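Alpha-fucosidase GH29 (Fusarium graminearum, PDB 4PSR) hydrolyses alpha-L-fucosidic linkages as a family 29 glycoside hydrolase, probably releasing fucose from the carbohydrate of glycoproteins. Local coordinates at residues 375-388 / 399-411. Sequence-based numbering, arbitrary orientation. Where two conformers were deposited one is given.
Sequences DTRAWDIYGEGPNQ and QGNSSDIRFTRNK. With NAG (2-acetamido-2-deoxy-beta-D-glucopyranose), chain E.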
ATOM      1  N   ASP A 375     -13.881  -4.551  -4.657  1.00 11.08           N
ATOM      2  CA  ASP A 375     -15.180  -4.203  -4.077  1.00 11.32           C
ATOM      3  C   ASP A 375     -15.522  -4.989  -2.820  1.00 13.43           C
ATOM      4  O   ASP A 375     -16.626  -4.861  -2.315  1.00 15.47           O
ATOM      5  CB  ASP A 375     -16.331  -4.386  -5.106  1.00 12.88           C
ATOM      6  CG  ASP A 375     -16.121  -3.604  -6.383  1.00 23.04           C
ATOM      7  OD1 ASP A 375     -15.337  -2.650  -6.428  1.00 17.52           O
ATOM      8  OD2 ASP A 375     -16.733  -3.997  -7.396  1.00 34.29           O
ATOM      9  N   THR A 376     -14.590  -5.768  -2.281  1.00 11.05           N
ATOM     10  CA  THR A 376     -14.809  -6.507  -1.036  1.00 10.82           C
ATOM     11  C   THR A 376     -14.270  -5.706   0.157  1.00 10.92           C
ATOM     12  O   THR A 376     -13.643  -4.661  -0.012  1.00 10.86           O
ATOM     13  CB  THR A 376     -14.122  -7.903  -1.026  1.00 11.49           C
ATOM     14  OG1 THR A 376     -12.682  -7.771  -0.991  1.00 11.43           O
ATOM     15  CG2 THR A 376     -14.543  -8.770  -2.214  1.00 11.64           C
ATOM     16  N   ARG A 377     -14.554  -6.189   1.349  1.00  9.85           N
ATOM     17  CA  ARG A 377     -13.993  -5.645   2.567  1.00 10.95           C
ATOM     18  C   ARG A 377     -13.460  -6.799   3.412  1.00 11.01           C
ATOM     19  O   ARG A 377     -13.872  -7.970   3.282  1.00 11.66           O
ATOM     20  CB  ARG A 377     -15.068  -4.895   3.358  1.00 12.07           C
ATOM     21  CG  ARG A 377     -15.665  -3.669   2.663  1.00 13.31           C
ATOM     22  CD  ARG A 377     -14.620  -2.570   2.503  1.00 11.84           C
ATOM     23  NE  ARG A 377     -15.172  -1.362   1.869  1.00 13.52           N
ATOM     24  CZ  ARG A 377     -15.195  -1.128   0.563  1.00 12.72           C
ATOM     25  NH1 ARG A 377     -14.692  -1.978  -0.322  1.00 12.50           N
ATOM     26  NH2 ARG A 377     -15.728  -0.010   0.094  1.00 12.47           N
ATOM     27  N   ALA A 378     -12.563  -6.469   4.325  1.00 11.46           N
ATOM     28  CA  ALA A 378     -12.016  -7.437   5.232  1.00 11.32           C
ATOM     29  C   ALA A 378     -13.106  -7.997   6.133  1.00 12.79           C
ATOM     30  O   ALA A 378     -14.092  -7.313   6.461  1.00 13.48           O
ATOM     31  CB  ALA A 378     -10.928  -6.759   6.079  1.00 11.67           C
ATOM     32  N   TRP A 379     -12.919  -9.243   6.539  1.00 11.64           N
ATOM     33  CA  TRP A 379     -13.759  -9.871   7.559  1.00 11.83           C
ATOM     34  C   TRP A 379     -13.234  -9.384   8.922  1.00 13.97           C
ATOM     35  O   TRP A 379     -12.513  -8.403   8.958  1.00 16.35           O
ATOM     36  CB  TRP A 379     -13.664 -11.381   7.428  1.00 13.34           C
ATOM     37  CG  TRP A 379     -14.774 -12.154   8.081  1.00 13.57           C
ATOM     38  CD1 TRP A 379     -16.052 -11.729   8.304  1.00 17.49           C
ATOM     39  CD2 TRP A 379     -14.705 -13.501   8.556  1.00 12.70           C
ATOM     40  NE1 TRP A 379     -16.784 -12.740   8.901  1.00 17.22           N
ATOM     41  CE2 TRP A 379     -15.973 -13.828   9.084  1.00 12.77           C
ATOM     42  CE3 TRP A 379     -13.681 -14.445   8.627  1.00 14.60           C
ATOM     43  CZ2 TRP A 379     -16.250 -15.068   9.638  1.00 15.51           C
ATOM     44  CZ3 TRP A 379     -13.966 -15.697   9.165  1.00 14.76           C
ATOM     45  CH2 TRP A 379     -15.250 -15.985   9.671  1.00 14.14           C
ATOM     46  N   ASP A 380     -13.577 -10.036  10.038  1.00 13.42           N
ATOM     47  CA  ASP A 380     -12.960  -9.644  11.308  1.00 15.54           C
ATOM     48  C   ASP A 380     -11.724 -10.473  11.623  1.00 13.41           C
ATOM     49  O   ASP A 380     -11.019 -10.181  12.569  1.00 15.81           O
ATOM     50  CB  ASP A 380     -13.936  -9.663  12.490  1.00 19.16           C
ATOM     51  CG  ASP A 380     -15.031  -8.593  12.365  1.00 22.57           C
ATOM     52  OD1 ASP A 380     -14.755  -7.425  11.992  1.00 18.44           O
ATOM     53  OD2 ASP A 380     -16.199  -8.941  12.610  1.00 23.09           O
ATOM     54  N   ILE A 381     -11.496 -11.527  10.841  1.00 13.13           N
ATOM     55  CA  ILE A 381     -10.316 -12.373  10.958  1.00 12.75           C
ATOM     56  C   ILE A 381      -9.722 -12.465   9.561  1.00 12.59           C
ATOM     57  O   ILE A 381     -10.457 -12.707   8.608  1.00 13.66           O
ATOM     58  CB  ILE A 381     -10.713 -13.776  11.474  1.00 14.63           C
ATOM     59  CG1 ILE A 381     -11.284 -13.679  12.901  1.00 15.75           C
ATOM     60  CG2 ILE A 381      -9.506 -14.726  11.432  1.00 15.79           C
ATOM     61  CD1 ILE A 381     -11.988 -14.948  13.366  1.00 22.43           C
ATOM     62  N   TYR A 382      -8.426 -12.199   9.398  1.00 11.42           N
ATOM     63  CA  TYR A 382      -7.887 -12.054   8.028  1.00 11.83           C
ATOM     64  C   TYR A 382      -7.635 -13.385   7.323  1.00 12.32           C
ATOM     65  O   TYR A 382      -7.668 -13.457   6.102  1.00 11.50           O
ATOM     66  CB  TYR A 382      -6.618 -11.198   7.968  1.00 12.17           C
ATOM     67  CG  TYR A 382      -5.420 -11.828   8.570  1.00 11.59           C
ATOM     68  CD1 TYR A 382      -4.626 -12.693   7.844  1.00 11.81           C
ATOM     69  CD2 TYR A 382      -5.073 -11.541   9.881  1.00 15.35           C
ATOM     70  CE1 TYR A 382      -3.500 -13.287   8.429  1.00 17.02           C
ATOM     71  CE2 TYR A 382      -3.986 -12.112  10.463  1.00 21.63           C
ATOM     72  CZ  TYR A 382      -3.210 -12.967   9.744  1.00 16.90           C
ATOM     73  OH  TYR A 382      -2.111 -13.522  10.353  1.00 32.43           O
ATOM     74  N   GLY A 383      -7.348 -14.431   8.089  1.00 11.16           N
ATOM     75  CA  GLY A 383      -6.897 -15.680   7.493  1.00 11.71           C
ATOM     76  C   GLY A 383      -6.521 -16.718   8.526  1.00 11.05           C
ATOM     77  O   GLY A 383      -6.620 -16.493   9.743  1.00 15.18           O
ATOM     78  N   GLU A 384      -6.059 -17.849   8.008  1.00 11.61           N
ATOM     79  CA  GLU A 384      -5.589 -18.983   8.811  1.00 12.10           C
ATOM     80  C   GLU A 384      -4.437 -19.685   8.119  1.00 12.96           C
ATOM     81  O   GLU A 384      -4.348 -19.672   6.903  1.00 14.03           O
ATOM     82  CB  GLU A 384      -6.693 -20.029   9.000  1.00 16.71           C
ATOM     83  CG  GLU A 384      -7.994 -19.497   9.504  1.00 16.95           C
ATOM     84  CD  GLU A 384      -9.124 -20.543   9.561  1.00 15.59           C
ATOM     85  OE1 GLU A 384      -8.893 -21.752   9.299  1.00 18.35           O
ATOM     86  OE2 GLU A 384     -10.248 -20.122   9.889  1.00 15.91           O
ATOM     87  N   GLY A 385      -3.598 -20.346   8.907  1.00 14.78           N
ATOM     88  CA  GLY A 385      -2.556 -21.200   8.354  1.00 15.00           C
ATOM     89  C   GLY A 385      -1.168 -20.834   8.843  1.00 14.85           C
ATOM     90  O   GLY A 385      -0.991 -19.858   9.554  1.00 16.88           O
ATOM     91  N   PRO A 386      -0.171 -21.639   8.454  1.00 14.20           N
ATOM     92  CA  PRO A 386       1.190 -21.522   8.970  1.00 17.50           C
ATOM     93  C   PRO A 386       2.032 -20.440   8.309  1.00 17.98           C
ATOM     94  O   PRO A 386       2.945 -19.908   8.974  1.00 18.23           O
ATOM     95  CB  PRO A 386       1.771 -22.910   8.690  1.00 21.10           C
ATOM     96  CG  PRO A 386       1.043 -23.386   7.490  1.00 16.80           C
ATOM     97  CD  PRO A 386      -0.356 -22.861   7.655  1.00 14.55           C
ATOM     98  N   ASN A 387       1.746 -20.100   7.053  1.00 15.12           N
ATOM     99  CA  ASN A 387       2.570 -19.130   6.324  1.00 14.36           C
ATOM    100  C   ASN A 387       2.042 -17.711   6.538  1.00 15.20           C
ATOM    101  O   ASN A 387       0.938 -17.368   6.102  1.00 17.03           O
ATOM    102  CB  ASN A 387       2.651 -19.511   4.856  1.00 15.19           C
ATOM    103  CG  ASN A 387       3.328 -20.873   4.655  1.00 18.79           C
ATOM    104  OD1 ASN A 387       4.496 -21.044   5.019  1.00 18.76           O
ATOM    105  ND2 ASN A 387       2.611 -21.832   4.091  1.00 16.67           N
ATOM    106  N   GLN A 388       2.837 -16.899   7.225  0.60 15.98           N
ATOM    107  CA  GLN A 388       2.438 -15.553   7.620  0.60 16.95           C
ATOM    108  C   GLN A 388       3.534 -14.509   7.357  0.60 20.75           C
ATOM    109  O   GLN A 388       4.663 -14.830   6.947  0.60 18.15           O
ATOM    110  CB  GLN A 388       2.068 -15.557   9.108  0.60 16.87           C
ATOM    111  CG  GLN A 388       0.974 -16.585   9.490  0.60 18.34           C
ATOM    112  CD  GLN A 388      -0.454 -16.133   9.123  0.60 20.28           C
ATOM    113  OE1 GLN A 388      -0.696 -14.945   8.892  0.60 20.19           O
ATOM    114  NE2 GLN A 388      -1.396 -17.078   9.086  0.60 27.91           N
ATOM    115  N   GLN A 399       4.693 -16.351   0.462  1.00 14.24           N
ATOM    116  CA  GLN A 399       4.281 -17.401  -0.442  1.00 16.00           C
ATOM    117  C   GLN A 399       3.626 -18.466   0.399  1.00 17.68           C
ATOM    118  O   GLN A 399       4.249 -19.062   1.266  1.00 19.89           O
ATOM    119  CB  GLN A 399       5.480 -17.998  -1.158  1.00 20.60           C
ATOM    120  CG  GLN A 399       6.116 -17.092  -2.173  1.00 34.91           C
ATOM    121  CD  GLN A 399       6.973 -17.862  -3.154  1.00 55.00           C
ATOM    122  OE1 GLN A 399       6.511 -18.820  -3.778  1.00 35.93           O
ATOM    123  NE2 GLN A 399       8.231 -17.456  -3.289  1.00 48.80           N
ATOM    124  N   GLY A 400       2.340 -18.683   0.162  1.00 12.98           N
ATOM    125  CA  GLY A 400       1.587 -19.698   0.864  1.00 13.18           C
ATOM    126  C   GLY A 400       1.373 -20.957   0.039  1.00 13.64           C
ATOM    127  O   GLY A 400       1.927 -21.131  -1.047  1.00 14.99           O
ATOM    128  N   ASN A 401       0.583 -21.851   0.607  1.00 14.97           N
ATOM    129  CA  ASN A 401       0.224 -23.099  -0.036  1.00 13.62           C
ATOM    130  C   ASN A 401      -1.184 -23.526   0.382  1.00 16.80           C
ATOM    131  O   ASN A 401      -1.948 -22.735   0.981  1.00 14.22           O
ATOM    132  CB  ASN A 401       1.287 -24.180   0.253  1.00 15.22           C
ATOM    133  CG  ASN A 401       1.401 -24.540   1.738  1.00 15.26           C
ATOM    134  OD1 ASN A 401       0.515 -24.286   2.533  1.00 16.34           O
ATOM    135  ND2 ASN A 401       2.503 -25.209   2.094  1.00 18.32           N
ATOM    136  N   SER A 402      -1.537 -24.778   0.093  1.00 14.45           N
ATOM    137  CA  SER A 402      -2.881 -25.248   0.394  1.00 17.45           C
ATOM    138  C   SER A 402      -3.238 -25.245   1.881  1.00 15.93           C
ATOM    139  O   SER A 402      -4.406 -25.393   2.229  1.00 18.53           O
ATOM    140  CB  SER A 402      -3.089 -26.647  -0.193  1.00 17.86           C
ATOM    141  OG  SER A 402      -2.314 -27.590   0.529  1.00 20.18           O
ATOM    142  N   SER A 403      -2.249 -25.049   2.756  1.00 16.03           N
ATOM    143  CA  SER A 403      -2.488 -24.942   4.195  1.00 16.45           C
ATOM    144  C   SER A 403      -2.994 -23.561   4.649  1.00 14.32           C
ATOM    145  O   SER A 403      -3.375 -23.376   5.798  1.00 16.76           O
ATOM    146  CB  SER A 403      -1.195 -25.243   4.965  1.00 20.35           C
ATOM    147  OG  SER A 403      -0.787 -26.602   4.797  1.00 22.34           O
ATOM    148  N   ASP A 404      -3.007 -22.602   3.723  1.00 12.29           N
ATOM    149  CA  ASP A 404      -3.264 -21.192   4.048  1.00 14.33           C
ATOM    150  C   ASP A 404      -4.538 -20.702   3.398  1.00 13.50           C
ATOM    151  O   ASP A 404      -4.784 -20.988   2.225  1.00 13.50           O
ATOM    152  CB  ASP A 404      -2.114 -20.314   3.562  1.00 13.42           C
ATOM    153  CG  ASP A 404      -0.777 -20.741   4.122  1.00 12.75           C
ATOM    154  OD1 ASP A 404      -0.650 -20.684   5.370  1.00 14.04           O
ATOM    155  OD2 ASP A 404       0.119 -21.057   3.306  1.00 14.92           O
ATOM    156  N   ILE A 405      -5.359 -19.993   4.165  0.60 12.70           N
ATOM    157  CA  ILE A 405      -6.502 -19.287   3.607  0.60 12.21           C
ATOM    158  C   ILE A 405      -6.535 -17.823   4.032  0.60 10.97           C
ATOM    159  O   ILE A 405      -6.065 -17.446   5.118  0.60 10.41           O
ATOM    160  CB  ILE A 405      -7.856 -19.963   3.946  0.60 12.88           C
ATOM    161  CG1 ILE A 405      -8.019 -20.140   5.458  0.60 12.24           C
ATOM    162  CG2 ILE A 405      -7.970 -21.300   3.214  0.60 15.08           C
ATOM    163  CD1 ILE A 405      -9.355 -20.731   5.879  0.60 14.09           C
ATOM    164  N   ARG A 406      -7.089 -17.003   3.143  1.00 11.04           N
ATOM    165  CA  ARG A 406      -7.320 -15.574   3.399  1.00 11.02           C
ATOM    166  C   ARG A 406      -8.799 -15.276   3.139  1.00 11.60           C
ATOM    167  O   ARG A 406      -9.398 -15.784   2.180  1.00 11.98           O
ATOM    168  CB  ARG A 406      -6.438 -14.696   2.517  1.00 11.72           C
ATOM    169  CG  ARG A 406      -4.934 -14.854   2.807  1.00 11.11           C
ATOM    170  CD  ARG A 406      -4.590 -14.388   4.200  1.00 10.35           C
ATOM    171  NE  ARG A 406      -3.158 -14.459   4.506  1.00 12.22           N
ATOM    172  CZ  ARG A 406      -2.541 -15.528   4.984  1.00 14.12           C
ATOM    173  NH1 ARG A 406      -3.184 -16.662   5.209  1.00 13.19           N
ATOM    174  NH2 ARG A 406      -1.241 -15.466   5.240  1.00 13.12           N
ATOM    175  N   PHE A 407      -9.391 -14.461   3.987  1.00 11.02           N
ATOM    176  CA  PHE A 407     -10.817 -14.163   3.922  1.00 10.51           C
ATOM    177  C   PHE A 407     -11.070 -12.768   3.344  1.00 12.06           C
ATOM    178  O   PHE A 407     -10.324 -11.815   3.627  1.00 11.41           O
ATOM    179  CB  PHE A 407     -11.405 -14.180   5.333  1.00 11.71           C
ATOM    180  CG  PHE A 407     -11.304 -15.506   6.040  1.00 11.01           C
ATOM    181  CD1 PHE A 407     -12.020 -16.618   5.582  1.00 14.21           C
ATOM    182  CD2 PHE A 407     -10.548 -15.624   7.179  1.00 12.49           C
ATOM    183  CE1 PHE A 407     -11.948 -17.825   6.270  1.00 13.95           C
ATOM    184  CE2 PHE A 407     -10.468 -16.841   7.865  1.00 14.26           C
ATOM    185  CZ  PHE A 407     -11.176 -17.934   7.411  1.00 13.63           C
ATOM    186  N   THR A 408     -12.157 -12.622   2.597  1.00 12.50           N
ATOM    187  CA  THR A 408     -12.704 -11.311   2.254  1.00  9.56           C
ATOM    188  C   THR A 408     -14.229 -11.484   2.267  1.00 13.42           C
ATOM    189  O   THR A 408     -14.717 -12.624   2.252  1.00 13.11           O
ATOM    190  CB  THR A 408     -12.265 -10.833   0.861  1.00 11.01           C
ATOM    191  OG1 THR A 408     -12.527 -11.872  -0.095  1.00 11.43           O
ATOM    192  CG2 THR A 408     -10.781 -10.445   0.811  1.00 10.65           C
ATOM    193  N   ARG A 409     -14.988 -10.396   2.318  1.00 11.94           N
ATOM    194  CA  ARG A 409     -16.448 -10.530   2.338  1.00 13.21           C
ATOM    195  C   ARG A 409     -17.101  -9.445   1.506  1.00 13.25           C
ATOM    196  O   ARG A 409     -16.471  -8.443   1.173  1.00 12.82           O
ATOM    197  CB  ARG A 409     -16.992 -10.612   3.768  1.00 13.62           C
ATOM    198  CG  ARG A 409     -16.531  -9.542   4.727  1.00 15.83           C
ATOM    199  CD  ARG A 409     -17.456  -8.392   4.683  1.00 19.63           C
ATOM    200  NE  ARG A 409     -17.053  -7.267   5.531  1.00 19.75           N
ATOM    201  CZ  ARG A 409     -17.718  -6.119   5.542  1.00 19.28           C
ATOM    202  NH1 ARG A 409     -18.782  -5.986   4.768  1.00 17.51           N
ATOM    203  NH2 ARG A 409     -17.316  -5.108   6.301  1.00 24.32           N
ATOM    204  N   ASN A 410     -18.354  -9.654   1.115  1.00 12.83           N
ATOM    205  CA  ASN A 410     -19.042  -8.640   0.303  1.00 14.16           C
ATOM    206  C   ASN A 410     -19.580  -7.496   1.166  1.00 12.65           C
ATOM    207  O   ASN A 410     -19.636  -7.583   2.386  1.00 14.07           O
ATOM    208  CB  ASN A 410     -20.120  -9.271  -0.594  1.00 13.56           C
ATOM    209  CG  ASN A 410     -21.295  -9.840   0.179  1.00 12.98           C
ATOM    210  OD1 ASN A 410     -21.309  -9.883   1.402  1.00 14.68           O
ATOM    211  ND2 ASN A 410     -22.296 -10.318  -0.576  1.00 17.63           N
ATOM    212  N   LYS A 411     -19.958  -6.413   0.499  1.00 14.28           N
ATOM    213  CA  LYS A 411     -20.506  -5.238   1.210  1.00 15.27           C
ATOM    214  C   LYS A 411     -21.813  -5.535   1.930  1.00 18.78           C
ATOM    215  O   LYS A 411     -22.082  -4.947   2.970  1.00 20.23           O
ATOM    216  CB  LYS A 411     -20.710  -4.050   0.264  1.00 15.47           C
ATOM    217  CG  LYS A 411     -19.400  -3.532  -0.349  1.00 16.35           C
ATOM    218  CD  LYS A 411     -19.633  -2.323  -1.221  1.00 15.39           C
ATOM    219  CE  LYS A 411     -18.313  -1.842  -1.802  1.00 18.05           C
ATOM    220  NZ  LYS A 411     -18.478  -0.651  -2.655  1.00 13.81           N
TER
HETATM  221  C1  NAG E 608       2.677 -25.803   3.384  1.00 17.33           C
HETATM  222  C2  NAG E 608       3.231 -27.215   3.292  1.00 19.66           C
HETATM  223  C3  NAG E 608       3.372 -27.802   4.690  1.00 21.75           C
HETATM  224  C4  NAG E 608       4.215 -26.875   5.555  1.00 19.68           C
HETATM  225  C5  NAG E 608       3.664 -25.449   5.514  1.00 18.88           C
HETATM  226  C6  NAG E 608       4.552 -24.464   6.237  1.00 20.17           C
HETATM  227  C7  NAG E 608       2.775 -28.601   1.312  1.00 35.83           C
HETATM  228  C8  NAG E 608       1.753 -29.425   0.588  1.00 46.98           C
HETATM  229  N2  NAG E 608       2.374 -28.054   2.464  1.00 23.72           N
HETATM  230  O3  NAG E 608       3.999 -29.080   4.611  1.00 27.94           O
HETATM  231  O4  NAG E 608       4.209 -27.313   6.906  1.00 23.97           O
HETATM  232  O5  NAG E 608       3.563 -24.994   4.160  1.00 16.71           O
HETATM  233  O6  NAG E 608       5.848 -24.413   5.651  1.00 22.91           O
HETATM  234  O7  NAG E 608       3.910 -28.449   0.879  1.00 53.28           O
HETATM  235  O   HOH W   1     -18.993  -6.391  -2.234  1.00 19.18           O
HETATM  236  O   HOH W   2     -14.078  -4.659   7.010  1.00 19.00           O
HETATM  237  O   HOH W   3     -10.452 -10.470   6.048  1.00 11.95           O
HETATM  238  O   HOH W   4      -1.584 -18.499   6.577  1.00 14.81           O
HETATM  239  O   HOH W   5       0.230 -13.066   6.929  1.00 15.37           O
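Both oxygens of the Asp-404 carboxylate are engaged by Asn-387, beside the glycosylated turn 401-404. OD2 accepts from Asn-387 ND2 at 2.7 Å through the syn lone pair and from Asn-401 N through the anti one, while OD1 takes Asn-387 N at 3.0 Å. Asn-387 ND2 also makes a weak bond to O5 of the N-acetylglucosamine carried by Asn-401, whose own OD1 closes an Asx turn onto Ser-403 N. Next along, a bend at chi2 (-64°) folds Arg-406 back so that NH1 reaches Ile-405 O and NH2 reaches Asn-387 O, both in the guanidinium plane; Arg-406 NE forms a salt bridge with Asp-331 of helix 322-334. The site adjoins strand 383-384, outermost in the C-terminal domain's antiparallel sheet, which pairs with 405-409; Glu-384 and Ile-405 exchange two backbone bonds. Gly-383 and Arg-406 form a non-hydrogen-bonded pair, CA to CA 4.1 Å. Between this ladder and a lone antiparallel, hydrogen-bonded bridge of Arg-377 with Arg-409, Trp-379 sets the edge of its six-membered ring on the Phe-407 face in a T-shaped stack, planes 68° apart. The Arg-409 guanidinium lays one face over Arg-377 CB, with Arg-409 CZ 3.6 Å from Arg-377 CB, as Arg-409 NE reaches Ala-378 O from above the carbonyl plane.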